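Local coordinates for conserved hypothetical protein, putative anti-sigma factor (Parabacteroides distasonis, PDB 4M0N) that probably acts as a membrane-bound sigma factor antagonist of the FecR family, represented here by its FecR domain and C-terminal FecR domain, at residues 41-44 / 48-51; 62-65 / 69-72; 79-82 / 87-90; 96-101 / 107-112; 130-135 / 150-155. The protein carries 1 engineered substitution. All coordinates share one frame; numbering follows the deposited sequence.

Contact 1 of 5, residues 41-44 / 48-51; sequences VHLN and VMRY
Val41 and Met49 reach toward each other end to end across the interior of a two-sheet β-sandwich that contains the FecR family region. Strand 40-43 lies in one sheet and strand 48-51 in the other, with a short loop between them. No backbone hydrogen bond links the two segments, and even the closest pair of CA atoms, Leu43 CA and Val48 CA, is 8.0 Å apart. The arrangement is a β-arch, held by side chains instead of the main-chain bonding of a hairpin. Met49 does most of the bridging. Its chain runs straight out from its strand, with CG anti to the backbone N (chi1 179°), and then turns at the sulfur (chi3 71°), which brings the terminal methyl up against the branches of Val41. Leu43 meets the same methionine lower down and at about a right angle: in the conformer described, one of two modelled, its CD2 lies 3.8 Å from Met49 CB. The methionine is therefore touched at its root by one residue of the facing strand and at its tip by another. Val33, from the adjoining strand 31-34, packs on Val41, Leu43 and Met49, and Phe70 covers both Val41 and Met49, so all three residues are buried. The loop closing the arch includes Gly46, seen to bind magnesium; a bound magnesium ion lies about 10 Å from the side chain of Leu43. At the end of the methionine, SD also approaches Val41 CG1, and CE sits 3.9 Å from that same Val41 CG1.

Contact 2 of 5, residues 62-65 / 69-72; sequences VEME and FFNV
Phe70 points its ring from strand 67-72 toward strand 60-65 of the facing sheet, where Val62 and Met64 meet it. Val62 and Phe70 come from opposite directions, and the valine methyl CG2 stops 3.9 Å from ring atom CE2, approaching obliquely. Met64 touches the other side of the ring perimeter: its CE lies 4.2 Å from Phe70 CE1, at the edge and near the ring plane. The torsions set up both touches. Val62 carries CG2 in the crowded position between its backbone N and carbonyl carbon (chi1 -52°), which aims that methyl at the ring, whereas Met64 needs a bend at chi2 (-92°) to bring its methyl round. The backbones remain far apart, 10.8 Å between Val62 CA and Phe70 CA, and the segments meet through apolar side-chain contacts, with no hydrogen bond between them.

In the next shell, Phe96 meets the phenylalanine with its ring plane turned only about 15° from that of Phe70. Phe80, Val82 and Met49 also pack on Phe70, and Phe80 and Tyr51 touch Val62. Backbone hydrogen bonds to Ile81 and Arg83 fix Val62 in its own sheet, while strand 67-72 is bonded to strands 40-43 and 94-100 in the other. A single residue separates strand 60-65 from strand 67-72, so the chain changes sheets almost at once. The ring thus belongs to the hydrophobic core between two facing sheets, the arrangement of a β-sandwich.

Contact 3 of 5, residues 79-82 / 87-90; sequences PFIV and ADVK
Val82 and Val89 form the close-knit centre of this contact, an antiparallel hydrogen-bonded pair joined in both directions. Val82 N donates to Val89 O at 2.8 Å with an N-H...O angle of 162°, and Val89 N returns a bond of the same length to Val82 O. Each carbonyl also receives a CA-H from the facing strand; the shorter of these two contacts is Ile81 CA to Val89 O, 3.3 Å. The two valine side chains leave on the same face of the sheet, with Val82 CB 4.3 Å from Val89 CB, and face the sandwich interior, where Phe70 covers Val82. The ring of Phe80 presents its edge to Val82 CG2, in plane. This is the β-hairpin of strands 80-83 and 88-91, bordered by strand 60-65 beside the first and strand 116-120 beside the second. The other face is looser toward Lys90 and Asp88, which are partly exposed, although Ile81 itself is buried. There Ile81 pairs with Lys90 without hydrogen bonds, and its CG1 lies 4.0 Å from Lys90 CG, while its CG2 crosses the side chain of Asp88, 3.8 Å from Asp88 CG. The carboxylate itself is engaged by Arg83 in a salt bridge. Lys90 runs out extended and bends only at its last torsion (chi4 -65°), lying alongside Pro79 so that NZ is 3.6 Å from Pro79 CG. With an alanine here, the proline ring and Ile81 CG1 would probably lose the aliphatic cover of the lysine chain. Beyond this pair, Pro79 also touches Leu92, and Lys90 touches Asp119 on strand 116-120.

Contact 4 of 5, residues 96-101 / 107-112; sequences FNVKAY and MAVSVR
Asn97 and Ser110 exchange backbone hydrogen bonds, as do Lys99 and Ala108, and these four bonds define an antiparallel β-hairpin. All are short and fairly straight; the shortest, Lys99 N to Ala108 O at 2.7 Å, has an N-H...O angle of 172°. CA-H...O contacts fill in between them, among them Val109 CA to Asn97 O at 3.2 Å. Phe96 also brings its CB to 3.4 Å from the backbone oxygen Ser110 O.

One water adds polar bonding on the face bearing Asn97, Ala108 and Ser110. It accepts from Asn97 ND2 at 3.0 Å, is hydrogen-bonded to Ser110 OG at 2.8 Å, and donates a weak bond to Ala108 O, so it ties side chains of both strands to the backbone. The same side chains have further partners: Asn97 reaches Glu67 and Trp155, Ser110 reaches Gln132, and the extended chain of Lys99 ends in a salt bridge with Asp173.

Apolar contacts occupy the opposite face. Met107 bends at chi2 (-93°); its CG packs 3.6 Å from Ala100 CB, while its CE lies 4.3 Å from Val98 CG1. Val98 also faces Val109, CG1 to CG2. Phe96 turns its ring so that its edge receives Val98 CG2 in plane.

Strands 67-72 and 131-136 flank the hairpin within its sheet. Its apolar face meets Val89 and Val91 of strand 88-91 across the sandwich, and its polar face carries Val152 of helix 149-152.

Contact 5 of 5, residues 130-135 / 150-155; sequences NEQIIV and QKVTAW
The carboxamide of Gln132 meets Val152 at its nitrogen end: NE2 stands 3.9 Å from Val152 CG2, with the two side chains passing at a slant. The amide gets there on a straight chain, CG anti to the backbone N (chi1 173°) and the next torsion fully extended, before the group itself is rotated out of the chain plane (chi3 75°). The contact with the methyl is plain van der Waals touch; the hydrogen bond of NE2 goes to Ser110 OG. The second flat group, the carboxamide of Asn130, points its oxygen at the start of the helix. Its OD1 accepts a hydrogen bond from Ala149 N and lies 4.4 Å from Gln150 N. Asn130 has a left-handed backbone conformation (phi 64°), just ahead of the point where strand 131-136 begins. The segments share little surface, 76 Å² in all, and Asn130 CA and Gln150 CA, the nearest pair, are 8.2 Å apart.

After Val152 the helix ends: Thr153 leaves helical geometry, with OG1 bonded back to Ala149 O, and Ala154 N bonds to Lys151 O at 3.1 Å as the chain passes into a 3-10 turn. Strand 131-136 runs between strands 106-111 and 142-146 in the antiparallel sheet. Helix 149-152 follows strand 142-146 after a two-residue link and folds back over the outer face of that sheet, the side turned away from the sandwich core, with Val152 directed down onto the strands.

How the contacts relate
The five contacts follow one another along the chain. Contacts 1 and 2 join the two sheets of the sandwich through its core, their centres 6 Å apart, while contacts 3 and 4 are hairpins, one in each sheet. Contact 3 meets contact 4 across the core, Val89 CG1 lying 3.6 Å from Phe96 CE2. Contact 5 extends the sheet of contact 4, with Met107 O and Val135 N 2.7 Å apart, and reaches contact 1 through Trp155, whose CH2 is 3.2 Å from His42 O. The bound magnesium ion lies at one end of the group, about 9 Å from the side chain of Met64 and about 10 Å from those of Leu43 and Ala100; contact 3 is remote from the site.

Contact 1 of 5, residues 41-44 / 48-51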
# COMPACT_ATOMS: atom_id res chain seq x y z
N VAL A 41 5.09 -1.04 -13.50
CA VAL A 41 4.96 -1.06 -12.08
C VAL A 41 5.26 0.34 -11.52
O VAL A 41 6.31 0.93 -11.84
CB VAL A 41 5.97 -2.04 -11.42
CG1 VAL A 41 5.67 -2.15 -9.93
CG2 VAL A 41 5.97 -3.42 -12.12
N HIS A 42 4.34 0.86 -10.74
CA HIS A 42 4.55 2.10 -9.97
C HIS A 42 4.84 1.71 -8.54
O HIS A 42 4.05 0.96 -7.93
CB HIS A 42 3.30 2.93 -9.96
CG HIS A 42 2.97 3.59 -11.26
ND1 HIS A 42 2.42 2.90 -12.32
CD2 HIS A 42 3.04 4.88 -11.64
CE1 HIS A 42 2.21 3.74 -13.32
NE2 HIS A 42 2.56 4.95 -12.93
N LEU A 43 5.97 2.19 -8.00
CA LEU A 43 6.40 1.84 -6.65
C LEU A 43 6.27 3.03 -5.74
O LEU A 43 6.76 4.11 -6.05
CB LEU A 43 7.85 1.38 -6.67
CG LEU A 43 8.12 0.09 -7.43
CD1 LEU A 43 8.38 0.36 -8.90
CD2 LEU A 43 9.33 -0.57 -6.77
N ASN A 44 5.60 2.84 -4.60
CA ASN A 44 5.38 3.91 -3.64
C ASN A 44 6.60 4.02 -2.72
O ASN A 44 7.45 3.13 -2.69
CB ASN A 44 4.13 3.64 -2.85
CG ASN A 44 3.54 4.90 -2.22
OD1 ASN A 44 4.07 6.02 -2.42
ND2 ASN A 44 2.46 4.74 -1.46
N VAL A 48 10.59 -1.91 -1.96
CA VAL A 48 11.64 -2.65 -2.64
C VAL A 48 11.01 -3.69 -3.54
O VAL A 48 10.04 -4.36 -3.11
CB VAL A 48 12.52 -3.44 -1.67
CG1 VAL A 48 13.72 -4.02 -2.42
CG2 VAL A 48 12.95 -2.57 -0.51
N MET A 49 11.54 -3.81 -4.75
CA MET A 49 11.13 -4.83 -5.68
C MET A 49 12.36 -5.47 -6.36
O MET A 49 13.30 -4.77 -6.77
CB MET A 49 10.12 -4.29 -6.71
CG MET A 49 9.68 -5.35 -7.72
SD MET A 49 8.40 -4.80 -8.86
CE MET A 49 9.30 -3.65 -9.88
N ARG A 50 12.30 -6.79 -6.49
CA ARG A 50 13.35 -7.61 -7.07
C ARG A 50 12.74 -8.32 -8.26
O ARG A 50 11.66 -8.92 -8.16
CB ARG A 50 13.76 -8.63 -5.97
CG ARG A 50 15.11 -9.27 -5.95
CD ARG A 50 15.20 -10.07 -4.63
NE ARG A 50 15.24 -9.14 -3.49
CZ ARG A 50 14.34 -8.99 -2.52
NH1 ARG A 50 13.24 -9.72 -2.43
NH2 ARG A 50 14.58 -8.06 -1.59
N TYR A 51 13.41 -8.23 -9.42
CA TYR A 51 12.91 -8.83 -10.65
C TYR A 51 14.10 -9.19 -11.51
O TYR A 51 15.19 -8.64 -11.32
CB TYR A 51 11.96 -7.86 -11.39
CG TYR A 51 12.59 -6.53 -11.80
CD1 TYR A 51 12.60 -5.46 -10.93
CD2 TYR A 51 13.11 -6.34 -13.08
CE1 TYR A 51 13.15 -4.24 -11.28
CE2 TYR A 51 13.66 -5.11 -13.44
CZ TYR A 51 13.66 -4.06 -12.53
OH TYR A 51 14.19 -2.82 -12.84

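Contact 2 of 5, residues 62-65 / 69-72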
# COMPACT_ATOMS: atom_id res chain seq x y z
N VAL A 62 8.03 -11.66 -9.67
CA VAL A 62 8.72 -10.58 -8.99
C VAL A 62 8.46 -10.72 -7.48
O VAL A 62 7.49 -11.38 -7.05
CB VAL A 62 8.37 -9.19 -9.55
CG1 VAL A 62 8.57 -9.15 -11.07
CG2 VAL A 62 6.96 -8.76 -9.17
N GLU A 63 9.38 -10.18 -6.69
CA GLU A 63 9.26 -10.16 -5.23
C GLU A 63 9.19 -8.73 -4.80
O GLU A 63 9.90 -7.88 -5.33
CB GLU A 63 10.44 -10.85 -4.53
CG GLU A 63 10.47 -12.36 -4.68
CD GLU A 63 11.68 -13.00 -4.00
OE1 GLU A 63 12.62 -12.28 -3.65
OE2 GLU A 63 11.68 -14.23 -3.85
N MET A 64 8.29 -8.42 -3.87
CA MET A 64 8.12 -7.07 -3.46
C MET A 64 7.78 -6.97 -1.99
O MET A 64 7.09 -7.83 -1.44
CB MET A 64 7.01 -6.44 -4.31
CG MET A 64 6.88 -4.95 -4.12
SD MET A 64 5.73 -4.40 -2.85
CE MET A 64 4.20 -5.00 -3.58
N GLU A 65 8.31 -5.94 -1.35
CA GLU A 65 7.93 -5.54 -0.02
C GLU A 65 7.73 -4.03 -0.03
O GLU A 65 8.62 -3.28 -0.49
CB GLU A 65 9.02 -5.97 0.97
CG GLU A 65 8.73 -5.64 2.41
CD GLU A 65 9.14 -4.23 2.76
OE1 GLU A 65 10.34 -3.86 2.53
OE2 GLU A 65 8.29 -3.50 3.26
N PHE A 69 1.75 -0.60 -7.59
CA PHE A 69 0.62 -0.79 -8.50
C PHE A 69 1.20 -1.42 -9.77
O PHE A 69 2.09 -0.84 -10.42
CB PHE A 69 -0.04 0.53 -8.81
CG PHE A 69 -1.22 0.39 -9.71
CD1 PHE A 69 -2.38 -0.19 -9.23
CD2 PHE A 69 -1.14 0.76 -11.02
CE1 PHE A 69 -3.48 -0.36 -10.07
CE2 PHE A 69 -2.24 0.60 -11.86
CZ PHE A 69 -3.38 0.04 -11.38
N PHE A 70 0.64 -2.57 -10.13
CA PHE A 70 1.02 -3.34 -11.29
C PHE A 70 -0.04 -3.25 -12.40
O PHE A 70 -1.22 -3.47 -12.14
CB PHE A 70 1.15 -4.80 -10.89
CG PHE A 70 2.22 -5.06 -9.90
CD1 PHE A 70 1.98 -4.87 -8.56
CD2 PHE A 70 3.47 -5.48 -10.31
CE1 PHE A 70 2.98 -5.07 -7.64
CE2 PHE A 70 4.49 -5.69 -9.42
CZ PHE A 70 4.24 -5.47 -8.07
N ASN A 71 0.39 -2.92 -13.61
CA ASN A 71 -0.49 -3.05 -14.76
C ASN A 71 0.14 -4.13 -15.62
O ASN A 71 1.04 -3.86 -16.41
CB ASN A 71 -0.62 -1.73 -15.49
CG ASN A 71 -1.63 -1.79 -16.62
OD1 ASN A 71 -2.03 -2.84 -17.05
ND2 ASN A 71 -2.02 -0.63 -17.12
N VAL A 72 -0.33 -5.36 -15.42
CA VAL A 72 0.28 -6.52 -16.02
C VAL A 72 -0.18 -6.80 -17.44
O VAL A 72 -1.35 -6.99 -17.68
CB VAL A 72 0.08 -7.79 -15.15
CG1 VAL A 72 0.66 -9.02 -15.86
CG2 VAL A 72 0.74 -7.59 -13.81

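Contact 3 of 5, residues 79-82 / 87-90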
# COMPACT_ATOMS: atom_id res chain seq x y z
N PRO A 79 1.66 -16.91 -16.33
CA PRO A 79 1.12 -16.13 -15.23
C PRO A 79 2.18 -15.20 -14.66
O PRO A 79 3.39 -15.51 -14.70
CB PRO A 79 0.75 -17.18 -14.20
CG PRO A 79 0.54 -18.44 -14.98
CD PRO A 79 1.54 -18.36 -16.10
N PHE A 80 1.72 -14.07 -14.13
CA PHE A 80 2.57 -13.10 -13.47
C PHE A 80 2.31 -13.25 -11.98
O PHE A 80 1.16 -13.26 -11.58
CB PHE A 80 2.15 -11.70 -13.91
CG PHE A 80 3.09 -10.62 -13.48
CD1 PHE A 80 3.03 -10.08 -12.19
CD2 PHE A 80 4.02 -10.11 -14.38
CE1 PHE A 80 3.91 -9.08 -11.82
CE2 PHE A 80 4.90 -9.11 -14.00
CZ PHE A 80 4.85 -8.59 -12.72
N ILE A 81 3.37 -13.37 -11.19
CA ILE A 81 3.22 -13.51 -9.74
C ILE A 81 3.96 -12.42 -9.00
O ILE A 81 5.18 -12.22 -9.17
CB ILE A 81 3.71 -14.88 -9.26
CG1 ILE A 81 2.86 -15.99 -9.89
CG2 ILE A 81 3.66 -14.92 -7.73
CD1 ILE A 81 3.27 -17.39 -9.48
N VAL A 82 3.22 -11.69 -8.18
CA VAL A 82 3.86 -10.77 -7.24
C VAL A 82 3.96 -11.54 -5.92
O VAL A 82 2.95 -11.85 -5.30
CB VAL A 82 3.06 -9.49 -7.04
CG1 VAL A 82 3.74 -8.64 -5.95
CG2 VAL A 82 2.92 -8.72 -8.35
N ALA A 87 1.73 -13.45 0.85
CA ALA A 87 0.86 -13.92 -0.21
C ALA A 87 1.52 -13.83 -1.54
O ALA A 87 2.33 -12.94 -1.80
CB ALA A 87 -0.40 -13.07 -0.28
N ASP A 88 1.12 -14.72 -2.42
CA ASP A 88 1.38 -14.52 -3.83
C ASP A 88 0.15 -13.94 -4.49
O ASP A 88 -0.97 -14.43 -4.28
CB ASP A 88 1.67 -15.85 -4.53
CG ASP A 88 3.06 -16.41 -4.26
OD1 ASP A 88 3.94 -15.73 -3.73
OD2 ASP A 88 3.34 -17.57 -4.69
N VAL A 89 0.35 -12.96 -5.36
CA VAL A 89 -0.74 -12.45 -6.15
C VAL A 89 -0.48 -12.87 -7.59
O VAL A 89 0.53 -12.47 -8.19
CB VAL A 89 -0.83 -10.92 -6.03
CG1 VAL A 89 -1.98 -10.40 -6.86
CG2 VAL A 89 -0.90 -10.52 -4.56
N LYS A 90 -1.42 -13.64 -8.14
CA LYS A 90 -1.23 -14.29 -9.44
C LYS A 90 -2.24 -13.81 -10.46
O LYS A 90 -3.45 -13.80 -10.18
CB LYS A 90 -1.38 -15.77 -9.20
CG LYS A 90 -1.10 -16.64 -10.39
CD LYS A 90 -1.17 -18.10 -9.95
CE LYS A 90 -0.73 -19.02 -11.07
NZ LYS A 90 -1.67 -18.93 -12.22

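Contact 4 of 5, residues 96-101 / 107-112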
# COMPACT_ATOMS: atom_id res chain seq x y z
N PHE A 96 -3.61 -3.93 -10.59
CA PHE A 96 -3.94 -4.09 -9.18
C PHE A 96 -2.86 -3.49 -8.31
O PHE A 96 -1.68 -3.40 -8.71
CB PHE A 96 -4.11 -5.56 -8.83
CG PHE A 96 -2.91 -6.40 -9.20
CD1 PHE A 96 -2.72 -6.85 -10.49
CD2 PHE A 96 -1.97 -6.71 -8.24
CE1 PHE A 96 -1.59 -7.58 -10.83
CE2 PHE A 96 -0.81 -7.43 -8.58
CZ PHE A 96 -0.64 -7.88 -9.88
N ASN A 97 -3.30 -3.09 -7.11
CA ASN A 97 -2.42 -2.58 -6.06
C ASN A 97 -2.13 -3.62 -5.02
O ASN A 97 -3.00 -4.34 -4.58
CB ASN A 97 -3.12 -1.41 -5.35
CG ASN A 97 -2.16 -0.51 -4.62
OD1 ASN A 97 -1.46 0.31 -5.24
ND2 ASN A 97 -2.20 -0.57 -3.28
N VAL A 98 -0.86 -3.69 -4.60
CA VAL A 98 -0.45 -4.55 -3.50
C VAL A 98 0.24 -3.65 -2.50
O VAL A 98 1.25 -3.03 -2.79
CB VAL A 98 0.55 -5.62 -3.97
CG1 VAL A 98 0.92 -6.49 -2.82
CG2 VAL A 98 -0.02 -6.44 -5.12
N LYS A 99 -0.37 -3.57 -1.33
CA LYS A 99 0.18 -2.76 -0.24
C LYS A 99 0.60 -3.72 0.83
O LYS A 99 -0.25 -4.32 1.53
CB LYS A 99 -0.83 -1.77 0.28
CG LYS A 99 -0.21 -0.84 1.31
CD LYS A 99 -1.20 0.16 1.79
CE LYS A 99 -0.53 1.06 2.82
NZ LYS A 99 -1.47 2.17 3.08
N ALA A 100 1.91 -3.89 1.01
CA ALA A 100 2.47 -4.96 1.87
C ALA A 100 3.76 -4.50 2.52
O ALA A 100 4.79 -5.11 2.37
CB ALA A 100 2.68 -6.24 1.07
N TYR A 101 3.70 -3.38 3.20
CA TYR A 101 4.85 -2.86 3.92
C TYR A 101 5.09 -3.77 5.13
O TYR A 101 4.18 -4.06 5.94
CB TYR A 101 4.60 -1.42 4.41
CG TYR A 101 4.62 -0.40 3.33
CD1 TYR A 101 5.81 0.13 2.85
CD2 TYR A 101 3.43 0.06 2.77
CE1 TYR A 101 5.83 1.09 1.85
CE2 TYR A 101 3.45 1.02 1.80
CZ TYR A 101 4.63 1.52 1.33
OH TYR A 101 4.61 2.48 0.36
N MET A 107 -1.90 -5.72 5.30
CA MET A 107 -1.54 -5.89 3.92
C MET A 107 -2.84 -5.93 3.10
O MET A 107 -3.84 -6.43 3.58
CB MET A 107 -0.75 -7.18 3.78
CG MET A 107 -0.38 -7.60 2.40
SD MET A 107 -1.55 -8.71 1.61
CE MET A 107 -0.48 -9.16 0.24
N ALA A 108 -2.84 -5.32 1.93
CA ALA A 108 -4.05 -5.30 1.12
C ALA A 108 -3.74 -5.39 -0.35
O ALA A 108 -2.81 -4.74 -0.86
CB ALA A 108 -4.88 -4.06 1.36
N VAL A 109 -4.57 -6.18 -1.04
CA VAL A 109 -4.54 -6.29 -2.49
C VAL A 109 -5.88 -5.80 -3.03
O VAL A 109 -6.93 -6.22 -2.56
CB VAL A 109 -4.32 -7.75 -2.92
CG1 VAL A 109 -4.37 -7.90 -4.43
CG2 VAL A 109 -3.00 -8.27 -2.34
N SER A 110 -5.82 -4.87 -3.97
CA SER A 110 -7.00 -4.15 -4.47
C SER A 110 -6.96 -4.15 -5.98
O SER A 110 -5.97 -3.74 -6.58
CB SER A 110 -7.00 -2.72 -3.97
OG SER A 110 -6.80 -2.61 -2.56
N VAL A 111 -8.04 -4.63 -6.61
CA VAL A 111 -8.04 -4.85 -8.05
C VAL A 111 -8.67 -3.67 -8.77
O VAL A 111 -9.76 -3.24 -8.42
CB VAL A 111 -8.83 -6.12 -8.44
CG1 VAL A 111 -8.78 -6.34 -9.94
CG2 VAL A 111 -8.30 -7.33 -7.68
N ARG A 112 -7.95 -3.11 -9.73
CA ARG A 112 -8.47 -2.04 -10.56
C ARG A 112 -9.13 -2.57 -11.83
O ARG A 112 -10.25 -2.18 -12.17
CB ARG A 112 -7.36 -1.08 -10.92
CG ARG A 112 -7.84 0.12 -11.72
CD ARG A 112 -8.16 1.26 -10.78
NE ARG A 112 -8.45 2.52 -11.47
CZ ARG A 112 -9.63 2.84 -12.00
NH1 ARG A 112 -10.68 2.02 -11.93
NH2 ARG A 112 -9.77 4.02 -12.60
O HOH W 1 -4.11 -2.43 -1.93

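Contact 5 of 5, residues 130-135 / 150-155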
# COMPACT_ATOMS: atom_id res chain seq x y z
N ASN A 130 -12.53 -3.57 -8.05
CA ASN A 130 -13.09 -2.92 -6.87
C ASN A 130 -13.48 -3.88 -5.74
O ASN A 130 -14.36 -3.60 -4.94
CB ASN A 130 -14.18 -1.96 -7.25
CG ASN A 130 -13.70 -0.96 -8.29
OD1 ASN A 130 -12.60 -0.42 -8.16
ND2 ASN A 130 -14.43 -0.83 -9.36
N GLU A 131 -12.81 -5.04 -5.73
CA GLU A 131 -12.74 -5.92 -4.59
C GLU A 131 -11.33 -5.86 -4.01
O GLU A 131 -10.37 -5.50 -4.70
CB GLU A 131 -13.08 -7.35 -5.00
CG GLU A 131 -14.48 -7.48 -5.57
CD GLU A 131 -14.90 -8.95 -5.73
OE1 GLU A 131 -14.04 -9.76 -6.15
OE2 GLU A 131 -16.08 -9.26 -5.42
N GLN A 132 -11.23 -6.18 -2.74
CA GLN A 132 -10.00 -6.07 -2.02
C GLN A 132 -9.92 -7.18 -0.99
O GLN A 132 -10.94 -7.61 -0.49
CB GLN A 132 -10.05 -4.71 -1.29
CG GLN A 132 -8.99 -4.36 -0.31
CD GLN A 132 -9.23 -2.99 0.26
OE1 GLN A 132 -10.13 -2.77 1.11
NE2 GLN A 132 -8.44 -2.06 -0.19
N ILE A 133 -8.70 -7.60 -0.69
CA ILE A 133 -8.43 -8.46 0.45
C ILE A 133 -7.51 -7.70 1.40
O ILE A 133 -6.55 -7.05 0.95
CB ILE A 133 -7.76 -9.76 0.02
CG1 ILE A 133 -8.80 -10.65 -0.67
CG2 ILE A 133 -7.10 -10.48 1.20
CD1 ILE A 133 -8.13 -11.74 -1.46
N ILE A 134 -7.85 -7.72 2.68
CA ILE A 134 -7.04 -7.12 3.72
C ILE A 134 -6.59 -8.27 4.59
O ILE A 134 -7.43 -9.03 5.11
CB ILE A 134 -7.81 -6.06 4.53
CG1 ILE A 134 -8.39 -4.97 3.59
CG2 ILE A 134 -6.90 -5.48 5.62
CD1 ILE A 134 -9.15 -3.85 4.30
N VAL A 135 -5.28 -8.39 4.77
CA VAL A 135 -4.70 -9.34 5.71
C VAL A 135 -4.17 -8.59 6.92
O VAL A 135 -3.44 -7.61 6.78
CB VAL A 135 -3.55 -10.14 5.07
CG1 VAL A 135 -2.80 -11.01 6.09
CG2 VAL A 135 -4.08 -11.00 3.95
N GLN A 150 -9.77 2.94 -7.59
CA GLN A 150 -9.29 4.23 -8.09
C GLN A 150 -8.84 5.10 -6.90
O GLN A 150 -7.84 5.84 -6.99
CB GLN A 150 -10.37 4.91 -8.93
CG GLN A 150 -9.93 6.22 -9.54
CD GLN A 150 -10.91 6.73 -10.56
OE1 GLN A 150 -12.07 6.36 -10.54
NE2 GLN A 150 -10.45 7.59 -11.45
N LYS A 151 -9.54 5.00 -5.77
CA LYS A 151 -9.17 5.76 -4.58
C LYS A 151 -8.00 5.11 -3.85
O LYS A 151 -7.09 5.81 -3.33
CB LYS A 151 -10.38 5.91 -3.67
CG LYS A 151 -11.48 6.78 -4.28
CD LYS A 151 -12.62 6.96 -3.30
CE LYS A 151 -13.80 7.75 -3.86
NZ LYS A 151 -13.45 8.99 -4.60
N VAL A 152 -7.98 3.78 -3.84
CA VAL A 152 -6.87 3.02 -3.23
C VAL A 152 -5.55 3.46 -3.84
O VAL A 152 -4.54 3.58 -3.12
CB VAL A 152 -7.06 1.49 -3.40
CG1 VAL A 152 -5.81 0.70 -2.96
CG2 VAL A 152 -8.24 1.01 -2.57
N THR A 153 -5.56 3.70 -5.15
CA THR A 153 -4.38 3.98 -5.95
C THR A 153 -4.21 5.47 -6.21
O THR A 153 -3.56 5.84 -7.14
CB THR A 153 -4.39 3.20 -7.29
OG1 THR A 153 -5.54 3.55 -8.10
CG2 THR A 153 -4.40 1.71 -7.01
N ALA A 154 -4.82 6.30 -5.36
CA ALA A 154 -4.70 7.75 -5.50
C ALA A 154 -3.27 8.18 -5.27
O ALA A 154 -2.83 9.23 -5.76
CB ALA A 154 -5.61 8.44 -4.51
N TRP A 155 -2.56 7.39 -4.48
CA TRP A 155 -1.15 7.64 -4.23
C TRP A 155 -0.34 7.85 -5.50
O TRP A 155 0.60 8.61 -5.51
CB TRP A 155 -0.54 6.57 -3.32
CG TRP A 155 -0.33 5.19 -3.93
CD1 TRP A 155 -1.15 4.11 -3.81
CD2 TRP A 155 0.79 4.76 -4.73
NE1 TRP A 155 -0.62 3.04 -4.49
CE2 TRP A 155 0.57 3.41 -5.07
CE3 TRP A 155 1.95 5.39 -5.20
CZ2 TRP A 155 1.49 2.68 -5.81
CZ3 TRP A 155 2.84 4.66 -5.95
CH2 TRP A 155 2.60 3.32 -6.26